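Local coordinates for alpha-glucosidase (Pseudoalteromonas sp. K8, PDB 5HQA), which hydrolyses alpha-glucosides as a chloride-activated, calcium-containing enzyme of glycoside hydrolase family 97, seen here with acarbose in its pocket, at residues S383-Y389 / I431-E437; T139-W143 / F174-D178; L502-R508 / W624-P628. One frame throughout, in Å; residues are numbered along the deposited sequence.

Contact 1: residues S383-Y389 / I431-E437. With CA (calcium ion), chain C; AC1 (4,6-dideoxy-4-{[(1S,4R,5S,6S)-4,5,6-trihydroxy-3-(hydroxymethyl)cyclohex-2-en-1-yl]amino}-alpha-D-glucopyranose), chain B.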
loop_
_atom_site.group_PDB
_atom_site.type_symbol
_atom_site.label_atom_id
_atom_site.label_comp_id
_atom_site.label_asym_id
_atom_site.label_seq_id
_atom_site.Cartn_x
_atom_site.Cartn_y
_atom_site.Cartn_z
ATOM N N SER A 383 -18.571 10.815 2.609
ATOM C CA SER A 383 -17.235 11.405 2.589
ATOM C C SER A 383 -16.128 10.461 2.137
ATOM O O SER A 383 -15.036 10.938 1.812
ATOM C CB SER A 383 -16.861 11.928 3.982
ATOM O OG SER A 383 -17.660 13.038 4.331
ATOM N N GLN A 384 -16.357 9.146 2.140
ATOM C CA GLN A 384 -15.360 8.170 1.712
ATOM C C GLN A 384 -16.024 7.202 0.749
ATOM O O GLN A 384 -17.185 6.829 0.945
ATOM C CB GLN A 384 -14.758 7.392 2.898
ATOM C CG GLN A 384 -14.066 8.291 3.915
ATOM C CD GLN A 384 -13.528 7.552 5.154
ATOM O OE1 GLN A 384 -13.871 6.386 5.413
ATOM N NE2 GLN A 384 -12.683 8.250 5.933
ATOM N N VAL A 385 -15.292 6.808 -0.293
ATOM C CA VAL A 385 -15.783 5.874 -1.303
ATOM C C VAL A 385 -14.719 4.815 -1.549
ATOM O O VAL A 385 -13.542 5.142 -1.744
ATOM C CB VAL A 385 -16.150 6.591 -2.619
ATOM C CG1 VAL A 385 -16.492 5.581 -3.713
ATOM C CG2 VAL A 385 -17.321 7.546 -2.387
ATOM N N LYS A 386 -15.131 3.549 -1.507
ATOM C CA LYS A 386 -14.293 2.430 -1.910
ATOM C C LYS A 386 -14.551 2.154 -3.385
ATOM O O LYS A 386 -15.702 1.952 -3.780
ATOM C CB LYS A 386 -14.613 1.195 -1.065
ATOM C CG LYS A 386 -13.892 -0.071 -1.472
ATOM C CD LYS A 386 -14.301 -1.216 -0.544
ATOM C CE LYS A 386 -13.716 -2.543 -1.006
ATOM N NZ LYS A 386 -14.212 -3.644 -0.158
ATOM N N THR A 387 -13.495 2.167 -4.197
ATOM C CA THR A 387 -13.603 1.860 -5.618
ATOM C C THR A 387 -13.034 0.475 -5.898
ATOM O O THR A 387 -12.298 -0.098 -5.089
ATOM C CB THR A 387 -12.874 2.903 -6.469
ATOM O OG1 THR A 387 -11.486 2.932 -6.101
ATOM C CG2 THR A 387 -13.498 4.298 -6.268
ATOM N N GLY A 388 -13.390 -0.070 -7.050
ATOM C CA GLY A 388 -12.989 -1.423 -7.386
ATOM C C GLY A 388 -12.840 -1.584 -8.877
ATOM O O GLY A 388 -13.575 -0.976 -9.659
ATOM N N TYR A 389 -11.876 -2.414 -9.278
ATOM C CA TYR A 389 -11.553 -2.604 -10.689
ATOM C C TYR A 389 -11.339 -4.094 -10.970
ATOM O O TYR A 389 -10.305 -4.518 -11.481
ATOM C CB TYR A 389 -10.325 -1.769 -11.068
ATOM C CG TYR A 389 -10.545 -0.279 -10.849
ATOM C CD1 TYR A 389 -10.405 0.287 -9.585
ATOM C CD2 TYR A 389 -10.913 0.553 -11.901
ATOM C CE1 TYR A 389 -10.635 1.640 -9.371
ATOM C CE2 TYR A 389 -11.140 1.918 -11.699
ATOM C CZ TYR A 389 -10.995 2.451 -10.430
ATOM O OH TYR A 389 -11.207 3.801 -10.212
ATOM N N ILE A 431 -14.456 14.101 -1.039
ATOM C CA ILE A 431 -14.565 12.653 -0.892
ATOM C C ILE A 431 -13.166 12.049 -0.946
ATOM O O ILE A 431 -12.355 12.423 -1.803
ATOM C CB ILE A 431 -15.479 12.054 -1.977
ATOM C CG1 ILE A 431 -16.931 12.502 -1.738
ATOM C CG2 ILE A 431 -15.343 10.531 -2.039
ATOM C CD1 ILE A 431 -17.888 12.100 -2.837
ATOM N N SER A 432 -12.884 11.128 -0.021
ATOM C CA SER A 432 -11.649 10.359 0.009
ATOM C C SER A 432 -11.870 8.990 -0.618
ATOM O O SER A 432 -12.976 8.444 -0.569
ATOM C CB SER A 432 -11.145 10.194 1.443
ATOM O OG SER A 432 -10.817 11.462 1.987
ATOM N N ILE A 433 -10.797 8.427 -1.182
ATOM C CA ILE A 433 -10.871 7.247 -2.035
ATOM C C ILE A 433 -10.033 6.126 -1.436
ATOM O O ILE A 433 -8.871 6.337 -1.063
ATOM C CB ILE A 433 -10.415 7.559 -3.472
ATOM C CG1 ILE A 433 -11.382 8.544 -4.130
ATOM C CG2 ILE A 433 -10.335 6.282 -4.304
ATOM C CD1 ILE A 433 -12.808 8.003 -4.257
ATOM N N ASN A 434 -10.633 4.937 -1.359
ATOM C CA ASN A 434 -9.988 3.686 -0.966
ATOM C C ASN A 434 -10.056 2.773 -2.187
ATOM O O ASN A 434 -11.137 2.286 -2.532
ATOM C CB ASN A 434 -10.723 3.095 0.246
ATOM C CG ASN A 434 -10.395 1.633 0.510
ATOM O OD1 ASN A 434 -9.405 1.090 0.015
ATOM N ND2 ASN A 434 -11.233 0.990 1.328
ATOM N N THR A 435 -8.925 2.559 -2.865
ATOM C CA THR A 435 -8.921 1.906 -4.176
ATOM C C THR A 435 -8.591 0.426 -4.043
ATOM O O THR A 435 -7.476 0.075 -3.639
ATOM C CB THR A 435 -7.901 2.547 -5.116
ATOM O OG1 THR A 435 -8.072 3.966 -5.136
ATOM C CG2 THR A 435 -8.072 1.992 -6.540
ATOM N N HIS A 436 -9.525 -0.441 -4.432
ATOM C CA HIS A 436 -9.213 -1.857 -4.588
ATOM C C HIS A 436 -8.920 -2.174 -6.051
ATOM O O HIS A 436 -9.412 -1.498 -6.958
ATOM C CB HIS A 436 -10.342 -2.736 -4.036
ATOM C CG HIS A 436 -10.350 -2.790 -2.537
ATOM N ND1 HIS A 436 -10.538 -3.956 -1.824
ATOM C CD2 HIS A 436 -10.145 -1.814 -1.616
ATOM C CE1 HIS A 436 -10.464 -3.692 -0.529
ATOM N NE2 HIS A 436 -10.238 -2.397 -0.377
ATOM N N GLU A 437 -8.103 -3.209 -6.266
ATOM C CA GLU A 437 -7.444 -3.462 -7.543
ATOM C C GLU A 437 -6.834 -2.161 -8.076
ATOM O O GLU A 437 -7.213 -1.676 -9.147
ATOM C CB GLU A 437 -8.389 -4.084 -8.565
ATOM C CG GLU A 437 -8.975 -5.413 -8.079
ATOM C CD GLU A 437 -10.056 -5.210 -7.025
ATOM O OE1 GLU A 437 -10.947 -4.372 -7.270
ATOM O OE2 GLU A 437 -9.995 -5.847 -5.940
HETATM CA CA CA C . -9.624 -7.483 -4.187
HETATM C C1 AC1 B . -11.789 -11.627 -7.616
HETATM O O2 AC1 B . -9.464 -11.098 -7.836
HETATM C C2 AC1 B . -10.739 -10.534 -7.486
HETATM C C4A AC1 B . -14.990 -6.367 -2.779
HETATM C C3 AC1 B . -10.720 -9.942 -6.102
HETATM O O3 AC1 B . -9.669 -8.965 -5.990
HETATM C C4 AC1 B . -12.067 -9.353 -5.780
HETATM N N4A AC1 B . -12.064 -8.492 -4.555
HETATM C C5 AC1 B . -12.899 -10.613 -5.601
HETATM O O5 AC1 B . -13.071 -11.241 -6.939
HETATM C C6 AC1 B . -14.252 -10.395 -4.998
HETATM C C1B AC1 B . -12.721 -7.146 -4.725
HETATM C C2B AC1 B . -12.572 -6.259 -3.319
HETATM O O2B AC1 B . -11.200 -6.298 -2.930
HETATM C C3B AC1 B . -13.458 -6.716 -2.329
HETATM O O3B AC1 B . -13.236 -6.098 -1.037
HETATM O O4 AC1 B . -15.907 -6.933 -1.864
HETATM C C5B AC1 B . -15.303 -6.819 -4.115
HETATM C C7B AC1 B . -14.087 -7.197 -5.127
HETATM C C6B AC1 B . -16.643 -6.361 -4.713
HETATM O O6B AC1 B . -16.523 -5.012 -5.041
HETATM O O HOH W 1 -13.151 12.565 3.221
HETATM O O HOH W 2 -10.139 4.802 -7.716
#
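K386 lies across H436 at the pocket end of two parallel strands, its CE 3.4 Å from the centroid of the imidazole and 6° off the ring normal, a CH-pi contact over the centre of one face. An extended lysine chain, with CG anti to the backbone N (chi1 175°), carries NZ past the ring to a 2.8 Å hydrogen bond with AC1 O3B, while E311 forms a salt bridge with the same amine. The ring is gripped along its edge: ND1 donates to AC1 O2B at 2.7 Å in a nearly straight bond (172°), and NE2 is hydrogen-bonded to D489. With an alanine in place of H436, AC1 O2B would probably lose this donor and the lysine chain its flat support. Strands 384-388 and 432-435 are neighbours in the catalytic TIM barrel, joined by alternating backbone bonds from S432 N to S383 O through H436 N to T387 O; such barrels place their sites at the C-terminal strand ends, where E437 OE2 binds calcium at 2.4 Å. Its other oxygen, OE1, takes the N-H of Y389 at 3.0 Å through the anti lone pair. On the sheet face opposite K386, V385 CG2 packs on I431 CG2 at 3.6 Å. At the N-terminal end S383 and Q384 are partly exposed and bring little side chain to the partner strand; a water joins S383 O to S432 OG.

Contact 2: residues T139-W143 / F174-D178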
loop_
_atom_site.group_PDB
_atom_site.type_symbol
_atom_site.label_atom_id
_atom_site.label_comp_id
_atom_site.label_asym_id
_atom_site.label_seq_id
_atom_site.Cartn_x
_atom_site.Cartn_y
_atom_site.Cartn_z
ATOM N N THR A 139 23.976 -15.450 -4.323
ATOM C CA THR A 139 23.814 -15.810 -2.916
ATOM C C THR A 139 22.761 -14.960 -2.209
ATOM O O THR A 139 22.666 -15.008 -0.975
ATOM C CB THR A 139 25.154 -15.719 -2.168
ATOM O OG1 THR A 139 25.728 -14.421 -2.359
ATOM C CG2 THR A 139 26.133 -16.770 -2.686
ATOM N N ALA A 140 21.964 -14.199 -2.952
ATOM C CA ALA A 140 20.919 -13.362 -2.375
ATOM C C ALA A 140 19.587 -14.109 -2.320
ATOM O O ALA A 140 19.329 -15.020 -3.118
ATOM C CB ALA A 140 20.751 -12.078 -3.191
ATOM N N THR A 141 18.734 -13.692 -1.382
ATOM C CA THR A 141 17.412 -14.274 -1.169
ATOM C C THR A 141 16.364 -13.196 -1.384
ATOM O O THR A 141 16.502 -12.087 -0.859
ATOM C CB THR A 141 17.275 -14.831 0.250
ATOM O OG1 THR A 141 18.258 -15.850 0.471
ATOM C CG2 THR A 141 15.872 -15.395 0.486
ATOM N N ALA A 142 15.303 -13.529 -2.121
ATOM C CA ALA A 142 14.259 -12.572 -2.461
ATOM C C ALA A 142 12.887 -13.063 -2.000
ATOM O O ALA A 142 12.620 -14.269 -1.949
ATOM C CB ALA A 142 14.225 -12.306 -3.975
ATOM N N TRP A 143 12.009 -12.105 -1.684
ATOM C CA TRP A 143 10.623 -12.377 -1.310
ATOM C C TRP A 143 9.740 -11.553 -2.236
ATOM O O TRP A 143 9.717 -10.325 -2.124
ATOM C CB TRP A 143 10.371 -12.009 0.150
ATOM C CG TRP A 143 11.350 -12.625 1.115
ATOM C CD1 TRP A 143 11.261 -13.855 1.690
ATOM C CD2 TRP A 143 12.557 -12.028 1.627
ATOM N NE1 TRP A 143 12.331 -14.062 2.532
ATOM C CE2 TRP A 143 13.137 -12.953 2.513
ATOM C CE3 TRP A 143 13.188 -10.793 1.433
ATOM C CZ2 TRP A 143 14.325 -12.690 3.199
ATOM C CZ3 TRP A 143 14.361 -10.532 2.117
ATOM C CH2 TRP A 143 14.917 -11.477 2.987
ATOM N N PHE A 174 14.772 -7.915 -1.094
ATOM C CA PHE A 174 15.670 -9.056 -1.015
ATOM C C PHE A 174 16.794 -8.723 -0.040
ATOM O O PHE A 174 16.931 -7.584 0.418
ATOM C CB PHE A 174 16.204 -9.426 -2.412
ATOM C CG PHE A 174 16.932 -8.294 -3.102
ATOM C CD1 PHE A 174 16.232 -7.369 -3.874
ATOM C CD2 PHE A 174 18.308 -8.162 -2.980
ATOM C CE1 PHE A 174 16.905 -6.330 -4.508
ATOM C CE2 PHE A 174 18.980 -7.129 -3.606
ATOM C CZ PHE A 174 18.281 -6.218 -4.368
ATOM N N LYS A 175 17.591 -9.733 0.304
ATOM C CA LYS A 175 18.778 -9.507 1.117
ATOM C C LYS A 175 19.964 -10.188 0.454
ATOM O O LYS A 175 19.815 -11.214 -0.213
ATOM C CB LYS A 175 18.616 -10.025 2.556
ATOM C CG LYS A 175 18.475 -11.522 2.664
ATOM C CD LYS A 175 18.518 -11.975 4.124
ATOM C CE LYS A 175 18.369 -13.489 4.216
ATOM N NZ LYS A 175 18.371 -13.975 5.627
ATOM N N ASN A 176 21.146 -9.605 0.626
ATOM C CA ASN A 176 22.329 -10.270 0.107
ATOM C C ASN A 176 22.949 -11.114 1.220
ATOM O O ASN A 176 22.449 -11.168 2.349
ATOM C CB ASN A 176 23.302 -9.262 -0.529
ATOM C CG ASN A 176 23.977 -8.329 0.473
ATOM O OD1 ASN A 176 24.025 -8.591 1.672
ATOM N ND2 ASN A 176 24.538 -7.231 -0.043
ATOM N N GLN A 177 24.035 -11.813 0.894
ATOM C CA GLN A 177 24.581 -12.764 1.849
ATOM C C GLN A 177 25.174 -12.075 3.071
ATOM O O GLN A 177 25.224 -12.688 4.142
ATOM C CB GLN A 177 25.630 -13.644 1.180
ATOM C CG GLN A 177 25.834 -14.966 1.899
ATOM C CD GLN A 177 26.876 -15.835 1.226
ATOM O OE1 GLN A 177 27.945 -15.351 0.832
ATOM N NE2 GLN A 177 26.565 -17.124 1.071
ATOM N N ASP A 178 25.604 -10.817 2.936
ATOM C CA ASP A 178 26.018 -10.002 4.076
ATOM C C ASP A 178 24.870 -9.675 5.027
ATOM O O ASP A 178 25.123 -9.125 6.105
ATOM C CB ASP A 178 26.638 -8.680 3.598
ATOM C CG ASP A 178 27.986 -8.867 2.923
ATOM O OD1 ASP A 178 28.659 -9.881 3.201
ATOM O OD2 ASP A 178 28.377 -7.995 2.113
HETATM O O HOH W 3 24.588 -12.012 -1.815
HETATM O O HOH W 4 28.493 -14.079 -1.979
HETATM O O HOH W 5 23.276 -17.526 0.972
#
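T141 and K175 form a hydrogen-bonded antiparallel pair, with T141 N donating to K175 O at 2.9 Å and K175 N returning the bond to T141 O at 2.8 Å. Both N-H groups point almost straight at their acceptors, near 160°. Beyond this pair the polar link becomes watery: T139 OG1 and the backbone N of Q177 share one water, and a second water joins the same hydroxyl to Q177 OE1. The strands, 141-144 and 172-175, are neighbours in the nine-stranded antiparallel sheet of the N-terminal domain, whose family belongs to the galactose mutarotase clan. In the adjoining non-hydrogen-bonded pair, A142 CB meets F174 CB at 3.8 Å, and the phenylalanine ring turns away toward I182 and I184 of the next strand. On the face of T141 and K175, W143 brings CH2 to within 3.6 Å of K175 CG, the two side chains crossing at a slant, and T141 CG2 sits over the rim of one indole face. Since K175 CG stands between its backbone N and carbonyl carbon (chi1 66°), the aliphatic part of the lysine runs beside the indole. The chemistry implies a direct backbone join with apolar cover, and a water-bridged end at T139 and Q177.

Contact 3: residues L502-R508 / W624-P628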
loop_
_atom_site.group_PDB
_atom_site.type_symbol
_atom_site.label_atom_id
_atom_site.label_comp_id
_atom_site.label_asym_id
_atom_site.label_seq_id
_atom_site.Cartn_x
_atom_site.Cartn_y
_atom_site.Cartn_z
ATOM N N LEU A 502 -12.537 -25.528 11.494
ATOM C CA LEU A 502 -11.174 -25.259 11.940
ATOM C C LEU A 502 -10.207 -26.205 11.227
ATOM O O LEU A 502 -10.568 -26.905 10.273
ATOM C CB LEU A 502 -11.079 -25.374 13.458
ATOM C CG LEU A 502 -11.781 -24.249 14.224
ATOM C CD1 LEU A 502 -11.598 -24.419 15.721
ATOM C CD2 LEU A 502 -11.276 -22.884 13.761
ATOM N N GLY A 503 -8.955 -26.244 11.691
ATOM C CA GLY A 503 -7.936 -27.033 11.024
ATOM C C GLY A 503 -7.210 -26.239 9.955
ATOM O O GLY A 503 -7.474 -25.057 9.705
ATOM N N ALA A 504 -6.283 -26.927 9.290
ATOM C CA ALA A 504 -5.364 -26.301 8.348
ATOM C C ALA A 504 -5.794 -26.432 6.894
ATOM O O ALA A 504 -5.065 -25.972 6.008
ATOM C CB ALA A 504 -3.959 -26.899 8.511
ATOM N N ASN A 505 -6.953 -27.033 6.616
ATOM C CA ASN A 505 -7.324 -27.366 5.243
ATOM C C ASN A 505 -8.645 -26.736 4.818
ATOM O O ASN A 505 -9.267 -27.205 3.854
ATOM C CB ASN A 505 -7.390 -28.886 5.068
ATOM C CG ASN A 505 -6.105 -29.567 5.472
ATOM O OD1 ASN A 505 -6.079 -30.372 6.406
ATOM N ND2 ASN A 505 -5.021 -29.232 4.785
ATOM N N THR A 506 -9.089 -25.693 5.511
ATOM C CA THR A 506 -10.318 -24.989 5.182
ATOM C C THR A 506 -9.986 -23.552 4.818
ATOM O O THR A 506 -8.907 -23.043 5.142
ATOM C CB THR A 506 -11.299 -25.003 6.360
ATOM O OG1 THR A 506 -10.607 -24.570 7.533
ATOM C CG2 THR A 506 -11.824 -26.404 6.605
ATOM N N ASN A 507 -10.931 -22.890 4.149
ATOM C CA ASN A 507 -10.791 -21.464 3.857
ATOM C C ASN A 507 -11.165 -20.672 5.104
ATOM O O ASN A 507 -12.343 -20.588 5.467
ATOM C CB ASN A 507 -11.654 -21.055 2.666
ATOM C CG ASN A 507 -11.029 -21.439 1.327
ATOM O OD1 ASN A 507 -9.812 -21.283 1.108
ATOM N ND2 ASN A 507 -11.865 -21.936 0.417
ATOM N N ARG A 508 -10.162 -20.092 5.755
ATOM C CA ARG A 508 -10.307 -19.305 6.971
ATOM C C ARG A 508 -9.023 -18.518 7.148
ATOM O O ARG A 508 -7.999 -18.880 6.557
ATOM C CB ARG A 508 -10.537 -20.207 8.192
ATOM C CG ARG A 508 -9.548 -21.366 8.227
ATOM C CD ARG A 508 -9.348 -21.964 9.618
ATOM N NE ARG A 508 -8.656 -21.059 10.534
ATOM C CZ ARG A 508 -7.994 -21.460 11.618
ATOM N NH1 ARG A 508 -7.906 -22.758 11.910
ATOM N NH2 ARG A 508 -7.413 -20.564 12.408
ATOM N N TRP A 624 -2.814 -22.020 15.920
ATOM C CA TRP A 624 -3.818 -21.497 14.993
ATOM C C TRP A 624 -4.721 -22.581 14.407
ATOM O O TRP A 624 -5.863 -22.285 14.047
ATOM C CB TRP A 624 -3.152 -20.697 13.868
ATOM C CG TRP A 624 -2.380 -21.498 12.842
ATOM C CD1 TRP A 624 -1.040 -21.769 12.849
ATOM C CD2 TRP A 624 -2.902 -22.092 11.640
ATOM N NE1 TRP A 624 -0.697 -22.503 11.734
ATOM C CE2 TRP A 624 -1.821 -22.712 10.976
ATOM C CE3 TRP A 624 -4.181 -22.168 11.069
ATOM C CZ2 TRP A 624 -1.976 -23.397 9.765
ATOM C CZ3 TRP A 624 -4.335 -22.854 9.868
ATOM C CH2 TRP A 624 -3.235 -23.453 9.229
ATOM N N LYS A 625 -4.245 -23.824 14.284
ATOM C CA LYS A 625 -4.991 -24.823 13.516
ATOM C C LYS A 625 -6.285 -25.224 14.212
ATOM O O LYS A 625 -7.379 -25.116 13.637
ATOM C CB LYS A 625 -4.117 -26.053 13.259
ATOM C CG LYS A 625 -2.944 -25.744 12.341
ATOM C CD LYS A 625 -2.065 -26.961 12.100
ATOM C CE LYS A 625 -0.921 -26.615 11.148
ATOM N NZ LYS A 625 0.061 -27.729 11.073
ATOM N N ASN A 626 -6.186 -25.712 15.444
ATOM C CA ASN A 626 -7.360 -26.197 16.149
ATOM C C ASN A 626 -7.613 -25.490 17.466
ATOM O O ASN A 626 -8.648 -25.739 18.085
ATOM C CB ASN A 626 -7.250 -27.710 16.364
ATOM C CG ASN A 626 -7.227 -28.465 15.046
ATOM O OD1 ASN A 626 -8.223 -28.488 14.324
ATOM N ND2 ASN A 626 -6.090 -29.053 14.712
ATOM N N ASN A 627 -6.732 -24.587 17.894
ATOM C CA ASN A 627 -6.987 -23.860 19.129
ATOM C C ASN A 627 -6.694 -22.372 18.947
ATOM O O ASN A 627 -5.908 -21.800 19.711
ATOM C CB ASN A 627 -6.149 -24.460 20.260
ATOM C CG ASN A 627 -6.665 -24.085 21.627
ATOM O OD1 ASN A 627 -7.833 -23.735 21.789
ATOM N ND2 ASN A 627 -5.794 -24.165 22.627
ATOM N N PRO A 628 -7.306 -21.700 17.961
ATOM C CA PRO A 628 -6.933 -20.303 17.698
ATOM C C PRO A 628 -7.523 -19.293 18.666
ATOM O O PRO A 628 -7.063 -18.142 18.674
ATOM C CB PRO A 628 -7.486 -20.055 16.287
ATOM C CG PRO A 628 -8.733 -20.902 16.271
ATOM C CD PRO A 628 -8.381 -22.154 17.053
#
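Two irregular loops meet here at an interdomain joint: residues 502-508 belong to the TIM-barrel family region and 624-628 to the C-terminal region, in the loop between strands 611-618 and 631-638 of its antiparallel sheet. R508 turns its guanidinium end-on to one carbonyl, NH1 reaching W624 O at 3.0 Å and NH2 the same oxygen at 2.8 Å, both from the same face of the carbonyl and close to the guanidinium plane. A bend at chi3 (-69°) in the arginine chain helps bring the group there, and NH1 adds a weak bond to K625 O. That second carbonyl is held more firmly by G503 N at 2.7 Å, although the donor lies above its plane. The charge of R508 would probably polarise W624 O, and K625 O to a lesser degree. L502 CD2 lies over the rim of one guanidinium face and W624 CE3 over the rim of the other, the indole plane turned 69° from it. L502 CD2 also reaches toward P628 CG, 4.1 Å away. A504 CB rests 3.6 Å from W624 CH2.

Along the chain the three contacts follow one another without interleaving, contact 2 first, then contact 1, then contact 3, and none touches another. Contact 1 alone lines the glycan pocket and the calcium site, where E437 is joined by E154, E455 and E461. E154 comes from the N-terminal region that also holds contact 2, although the centres of contacts 1 and 2 are about 36 Å apart. Contact 3 lies about 17 Å from contact 1 between nearest atoms, with the side chain of R508 about 14 Å from a bound glucose. The magnesium ion is about 7 Å from the side chain of W143 in contact 2 and about 12 Å from that of W624 in contact 3.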